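Local coordinates for protein AcrH (Aeromonas hydrophila, PDB 3WXX) that probably serves as the type III secretion chaperone of AopB, holding this translocator in a complex before it is secreted and assembled into the translocon, at residues A[35-39]-A[40-44]; A[25-28]-A[29-33]. The protein carries 1 engineered substitution. All coordinates share one frame; numbering follows the deposited sequence.

Contact 1 (A[35-39]-A[40-44])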
ATOM      1  N   ASN A  35      16.365  10.789   3.200  1.00 51.99           N
ATOM      2  CA  ASN A  35      17.119  11.681   4.079  1.00 52.92           C
ATOM      3  C   ASN A  35      16.208  12.227   5.171  1.00 53.33           C
ATOM      4  O   ASN A  35      16.562  12.202   6.356  1.00 51.59           O
ATOM      5  CB  ASN A  35      17.743  12.848   3.331  1.00 49.68           C
ATOM      6  CG  ASN A  35      18.775  12.407   2.342  1.00 50.40           C
ATOM      7  OD1 ASN A  35      19.409  11.391   2.510  1.00 52.81           O
ATOM      8  ND2 ASN A  35      18.861  13.125   1.230  1.00 60.81           N
ATOM      9  N   GLN A  36      15.039  12.720   4.783  1.00 47.77           N
ATOM     10  CA  GLN A  36      14.126  13.249   5.773  1.00 51.33           C
ATOM     11  C   GLN A  36      13.805  12.242   6.884  1.00 55.56           C
ATOM     12  O   GLN A  36      13.667  12.602   8.056  1.00 50.96           O
ATOM     13  CB  GLN A  36      12.842  13.735   5.103  1.00 55.14           C
ATOM     14  CG  GLN A  36      13.058  14.925   4.184  1.00 60.68           C
ATOM     15  CD  GLN A  36      13.455  16.165   4.960  1.00 62.07           C
ATOM     16  OE1 GLN A  36      14.535  16.208   5.562  1.00 58.43           O
ATOM     17  NE2 GLN A  36      12.578  17.167   4.976  1.00 59.63           N
ATOM     18  N   TYR A  37      13.655  10.974   6.506  1.00 62.76           N
ATOM     19  CA  TYR A  37      13.336   9.958   7.493  1.00 56.65           C
ATOM     20  C   TYR A  37      14.507   9.857   8.448  1.00 58.25           C
ATOM     21  O   TYR A  37      14.312   9.850   9.661  1.00 59.40           O
ATOM     22  CB  TYR A  37      13.037   8.615   6.821  1.00 51.08           C
ATOM     23  CG  TYR A  37      13.027   7.433   7.744  1.00 43.60           C
ATOM     24  CD1 TYR A  37      11.982   7.229   8.610  1.00 40.90           C
ATOM     25  CD2 TYR A  37      14.068   6.520   7.758  1.00 44.13           C
ATOM     26  CE1 TYR A  37      11.959   6.162   9.473  1.00 40.62           C
ATOM     27  CE2 TYR A  37      14.048   5.432   8.625  1.00 45.95           C
ATOM     28  CZ  TYR A  37      12.990   5.251   9.477  1.00 43.46           C
ATOM     29  OH  TYR A  37      12.935   4.162  10.336  1.00 41.94           O
ATOM     30  N   HIS A  38      15.725   9.783   7.913  1.00 58.87           N
ATOM     31  CA  HIS A  38      16.909   9.648   8.767  1.00 60.46           C
ATOM     32  C   HIS A  38      17.192  10.947   9.563  1.00 61.68           C
ATOM     33  O   HIS A  38      17.801  10.906  10.634  1.00 67.18           O
ATOM     34  CB  HIS A  38      18.112   9.157   7.956  1.00 55.91           C
ATOM     35  CG  HIS A  38      18.074   7.694   7.653  1.00 58.00           C
ATOM     36  ND1 HIS A  38      18.069   6.738   8.641  1.00 59.23           N
ATOM     37  CD2 HIS A  38      18.056   7.016   6.478  1.00 60.83           C
ATOM     38  CE1 HIS A  38      18.042   5.532   8.092  1.00 58.46           C
ATOM     39  NE2 HIS A  38      18.024   5.672   6.781  1.00 54.31           N
ATOM     40  N   ALA A  39      16.715  12.082   9.072  1.00 63.50           N
ATOM     41  CA  ALA A  39      16.752  13.330   9.839  1.00 69.14           C
ATOM     42  C   ALA A  39      15.722  13.404  10.965  1.00 68.93           C
ATOM     43  O   ALA A  39      15.683  14.391  11.708  1.00 84.79           O
ATOM     44  CB  ALA A  39      16.557  14.525   8.910  1.00 73.40           C
ATOM     45  N   GLY A  40      14.900  12.375  11.117  1.00 67.61           N
ATOM     46  CA  GLY A  40      13.815  12.385  12.101  1.00 64.33           C
ATOM     47  C   GLY A  40      12.615  13.236  11.712  1.00 64.47           C
ATOM     48  O   GLY A  40      11.681  13.357  12.500  1.00 63.16           O
ATOM     49  N   LYS A  41      12.636  13.855  10.529  1.00 65.79           N
ATOM     50  CA  LYS A  41      11.485  14.619  10.039  1.00 62.98           C
ATOM     51  C   LYS A  41      10.393  13.683   9.517  1.00 60.58           C
ATOM     52  O   LYS A  41      10.004  13.735   8.351  1.00 69.99           O
ATOM     53  CB  LYS A  41      11.908  15.574   8.916  1.00 70.38           C
ATOM     54  CG  LYS A  41      12.949  16.622   9.268  1.00 74.85           C
ATOM     55  CD  LYS A  41      12.487  17.587  10.347  1.00 82.09           C
ATOM     56  CE  LYS A  41      13.628  18.509  10.769  1.00 94.22           C
ATOM     57  NZ  LYS A  41      13.596  19.844  10.087  1.00100.91           N
ATOM     58  N   HIS A  42       9.875  12.853  10.401  1.00 56.47           N
ATOM     59  CA  HIS A  42       9.058  11.702  10.019  1.00 54.37           C
ATOM     60  C   HIS A  42       7.768  12.045   9.342  1.00 58.01           C
ATOM     61  O   HIS A  42       7.343  11.363   8.398  1.00 65.32           O
ATOM     62  CB  HIS A  42       8.721  10.892  11.242  1.00 49.91           C
ATOM     63  CG  HIS A  42       9.915  10.336  11.912  1.00 48.90           C
ATOM     64  ND1 HIS A  42      10.125  10.450  13.262  1.00 54.80           N
ATOM     65  CD2 HIS A  42      10.990   9.691  11.416  1.00 52.35           C
ATOM     66  CE1 HIS A  42      11.265   9.861  13.579  1.00 54.76           C
ATOM     67  NE2 HIS A  42      11.814   9.403  12.473  1.00 51.32           N
ATOM     68  N   ASP A  43       7.145  13.107   9.821  1.00 62.61           N
ATOM     69  CA  ASP A  43       5.894  13.562   9.260  1.00 65.89           C
ATOM     70  C   ASP A  43       6.074  14.022   7.806  1.00 59.88           C
ATOM     71  O   ASP A  43       5.273  13.696   6.940  1.00 52.84           O
ATOM     72  CB  ASP A  43       5.350  14.698  10.116  1.00 73.82           C
ATOM     73  CG  ASP A  43       3.906  14.871   9.948  1.00 78.76           C
ATOM     74  OD1 ASP A  43       3.161  14.101  10.601  1.00 91.95           O
ATOM     75  OD2 ASP A  43       3.539  15.746   9.126  1.00 71.60           O
ATOM     76  N   GLU A  44       7.160  14.743   7.554  1.00 62.20           N
ATOM     77  CA  GLU A  44       7.472  15.221   6.225  1.00 60.43           C
ATOM     78  C   GLU A  44       7.894  14.050   5.334  1.00 54.86           C
ATOM     79  O   GLU A  44       7.530  13.998   4.155  1.00 56.51           O
ATOM     80  CB  GLU A  44       8.574  16.293   6.321  1.00 69.31           C
ATOM     81  CG  GLU A  44       9.045  16.913   4.996  1.00 74.82           C
ATOM     82  CD  GLU A  44       7.986  17.742   4.278  1.00 76.84           C
ATOM     83  OE1 GLU A  44       6.918  18.071   4.882  1.00 88.16           O
ATOM     84  OE2 GLU A  44       8.228  18.051   3.089  1.00 71.81           O
TER
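A Schellman motif closes helix 23-38 at Gly40, where the chain turns into helix 42-55. The evidence is the glycine's positive phi (75°) and two backbone bonds reaching back into the last helical turn. Gly40 N donates to Tyr37 O at 3.0 Å, approaching from above the carbonyl plane, while the bond from Lys41 N to Gln36 O, also 3.0 Å, is bent and weak. Lys41 then takes the N-cap position of the next helix.

Side chains meet on two sides of this turn. A chi1 of 166° sets the Tyr37 ring beside its own carbonyl carbon, where His42 CD2 approaches both Tyr37 CD1, obliquely at 3.9 Å, and Tyr37 O, at 3.8 Å. Their polar ends are engaged by the chain of AopB: Tyr37 OH bonds to Val4 N and His42 NE2 to Gly1 N of that chain. Gln36 bends at chi2 and carries its amide across Glu44, where NE2 lies 3.5 Å from the methylene CG; Glu44 OE2 forms a salt bridge with Arg29 of the chain of AopB. Gln36 OE1 sits 4.1 Å from Lys41 CG. Such a short, glycine-capped turn between adjacent helices is consistent with the helical hairpins of tetratricopeptide-repeat chaperones.

Contact 2 (A[25-28]-A[29-33])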
ATOM      1  N   THR A  25      13.998  11.098 -11.792  1.00 63.60           N
ATOM      2  CA  THR A  25      13.272  12.084 -10.975  1.00 68.12           C
ATOM      3  C   THR A  25      12.661  11.405  -9.739  1.00 67.21           C
ATOM      4  O   THR A  25      12.634  11.969  -8.627  1.00 64.25           O
ATOM      5  CB  THR A  25      12.154  12.802 -11.743  1.00 72.00           C
ATOM      6  OG1 THR A  25      12.662  13.342 -12.971  1.00 78.67           O
ATOM      7  CG2 THR A  25      11.598  13.941 -10.905  1.00 70.02           C
ATOM      8  N   LEU A  26      12.168  10.188  -9.943  1.00 66.28           N
ATOM      9  CA  LEU A  26      11.539   9.418  -8.875  1.00 60.47           C
ATOM     10  C   LEU A  26      12.585   9.078  -7.827  1.00 60.27           C
ATOM     11  O   LEU A  26      12.345   9.213  -6.619  1.00 48.69           O
ATOM     12  CB  LEU A  26      10.945   8.146  -9.448  1.00 61.20           C
ATOM     13  CG  LEU A  26       9.563   7.731  -8.976  1.00 59.89           C
ATOM     14  CD1 LEU A  26       8.526   8.824  -9.165  1.00 63.21           C
ATOM     15  CD2 LEU A  26       9.143   6.510  -9.758  1.00 58.02           C
ATOM     16  N   GLU A  27      13.768   8.692  -8.299  1.00 55.83           N
ATOM     17  CA  GLU A  27      14.884   8.428  -7.399  1.00 56.92           C
ATOM     18  C   GLU A  27      15.300   9.611  -6.599  1.00 55.81           C
ATOM     19  O   GLU A  27      15.781   9.453  -5.478  1.00 57.13           O
ATOM     20  CB  GLU A  27      16.083   7.908  -8.143  1.00 56.04           C
ATOM     21  CG  GLU A  27      16.053   6.405  -8.267  1.00 68.11           C
ATOM     22  CD  GLU A  27      16.251   5.737  -6.929  1.00 66.57           C
ATOM     23  OE1 GLU A  27      16.875   6.348  -6.025  1.00 61.73           O
ATOM     24  OE2 GLU A  27      15.777   4.603  -6.820  1.00 64.54           O
ATOM     25  N   GLN A  28      15.173  10.789  -7.181  1.00 59.46           N
ATOM     26  CA  GLN A  28      15.502  12.014  -6.464  1.00 65.90           C
ATOM     27  C   GLN A  28      14.560  12.170  -5.302  1.00 57.69           C
ATOM     28  O   GLN A  28      14.985  12.377  -4.165  1.00 56.39           O
ATOM     29  CB  GLN A  28      15.390  13.215  -7.391  1.00 76.92           C
ATOM     30  CG  GLN A  28      16.697  13.541  -8.099  1.00 88.77           C
ATOM     31  CD  GLN A  28      16.481  14.417  -9.328  1.00100.31           C
ATOM     32  OE1 GLN A  28      15.776  15.431  -9.270  1.00107.40           O
ATOM     33  NE2 GLN A  28      17.067  14.016 -10.452  1.00100.81           N
ATOM     34  N   LEU A  29      13.284  11.989  -5.594  1.00 53.96           N
ATOM     35  CA  LEU A  29      12.261  12.066  -4.571  1.00 53.78           C
ATOM     36  C   LEU A  29      12.410  10.979  -3.492  1.00 50.72           C
ATOM     37  O   LEU A  29      12.118  11.240  -2.325  1.00 52.51           O
ATOM     38  CB  LEU A  29      10.901  11.990  -5.237  1.00 53.91           C
ATOM     39  CG  LEU A  29       9.674  12.172  -4.381  1.00 58.31           C
ATOM     40  CD1 LEU A  29       9.709  13.479  -3.629  1.00 59.00           C
ATOM     41  CD2 LEU A  29       8.470  12.132  -5.301  1.00 64.00           C
ATOM     42  N   TYR A  30      12.861   9.778  -3.868  1.00 49.33           N
ATOM     43  CA  TYR A  30      13.125   8.743  -2.874  1.00 49.00           C
ATOM     44  C   TYR A  30      14.220   9.236  -1.957  1.00 51.66           C
ATOM     45  O   TYR A  30      14.102   9.141  -0.739  1.00 46.49           O
ATOM     46  CB  TYR A  30      13.529   7.401  -3.503  1.00 52.25           C
ATOM     47  CG  TYR A  30      13.923   6.349  -2.481  1.00 54.00           C
ATOM     48  CD1 TYR A  30      12.961   5.722  -1.685  1.00 55.98           C
ATOM     49  CD2 TYR A  30      15.243   6.002  -2.274  1.00 48.60           C
ATOM     50  CE1 TYR A  30      13.314   4.788  -0.730  1.00 50.89           C
ATOM     51  CE2 TYR A  30      15.606   5.076  -1.303  1.00 47.08           C
ATOM     52  CZ  TYR A  30      14.637   4.467  -0.544  1.00 48.43           C
ATOM     53  OH  TYR A  30      14.992   3.529   0.407  1.00 50.78           O
ATOM     54  N   THR A  31      15.284   9.789  -2.542  1.00 59.19           N
ATOM     55  CA  THR A  31      16.424  10.306  -1.765  1.00 55.44           C
ATOM     56  C   THR A  31      15.965  11.354  -0.744  1.00 52.70           C
ATOM     57  O   THR A  31      16.277  11.259   0.459  1.00 51.08           O
ATOM     58  CB  THR A  31      17.489  10.935  -2.659  1.00 58.19           C
ATOM     59  OG1 THR A  31      17.854  10.028  -3.684  1.00 55.74           O
ATOM     60  CG2 THR A  31      18.735  11.249  -1.872  1.00 64.42           C
ATOM     61  N   LEU A  32      15.164  12.296  -1.199  1.00 46.82           N
ATOM     62  CA  LEU A  32      14.622  13.292  -0.291  1.00 45.88           C
ATOM     63  C   LEU A  32      13.886  12.632   0.870  1.00 49.30           C
ATOM     64  O   LEU A  32      14.167  12.928   2.038  1.00 45.99           O
ATOM     65  CB  LEU A  32      13.683  14.237  -1.031  1.00 47.05           C
ATOM     66  CG  LEU A  32      13.052  15.358  -0.179  1.00 51.99           C
ATOM     67  CD1 LEU A  32      14.112  16.196   0.522  1.00 45.29           C
ATOM     68  CD2 LEU A  32      12.151  16.233  -1.050  1.00 55.22           C
ATOM     69  N   GLY A  33      12.966  11.717   0.549  1.00 51.25           N
ATOM     70  CA  GLY A  33      12.230  10.977   1.575  1.00 50.53           C
ATOM     71  C   GLY A  33      13.135  10.178   2.512  1.00 52.28           C
ATOM     72  O   GLY A  33      12.971  10.229   3.763  1.00 43.53           O
TER
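Thr25 to Leu32 form consecutive turns of helix 23-38, and the main-chain bonds between the two segments follow the i to i+4 pattern of an alpha helix. Leu29 N donates to Thr25 O, Tyr30 N to Leu26 O and Leu32 N to Gln28 O, all within 2.9 to 3.1 Å.

A bond from a side chain to the backbone adds to these at Glu27. Its carbonyl oxygen is gripped twice by Thr31, by N at 3.0 Å and by OG1 at 2.8 Å, the two donors coming from opposite faces of the carbonyl plane. A chi1 of -52° sets OG1 beside the threonine's own N and turns it back along the helix, so the hydroxyl's hydrogen bond is met within the helix.

Among the side chains, Glu27 and Tyr30 run alongside each other and point the same way, their carboxylate and ring planes 64° apart; Glu27 OE1 comes to 4.1 Å from Tyr30 CD2. Arg61 ties the pair together, with a salt bridge to Glu27 OE2 and a cation-pi contact to the Tyr30 ring. Glu27 OE1 also accepts from Met10 N of the chain of AopB, and Tyr30 OH bonds to Pro7 O of that chain.

Leu26, Leu29 and Leu32 pack against helix 42-55, on Leu55, on Ile48 and Leu52, and on Ile48 respectively.

Contact 2 precedes contact 1 on helix 23-38, their centres about 13 Å apart: contact 2 lies within the helix, contact 1 at its C-terminal end. Both help join this helix to helix 42-55. Gln36 of contact 1 touches the same Ile48 as two leucines of contact 2, while the earlier end of helix 23-38 faces the later end of helix 42-55, consistent with an antiparallel pair. Both contacts also border the chain of AopB, and Tyr30 and Tyr37 each pack on its Leu6. Leu9, Gly13 and Tyr58 have been seen to bind magnesium, although none is bound to this chain here; the side chain of Leu26 lies about 10 Å from that of Tyr58, while contact 1 is away from these residues.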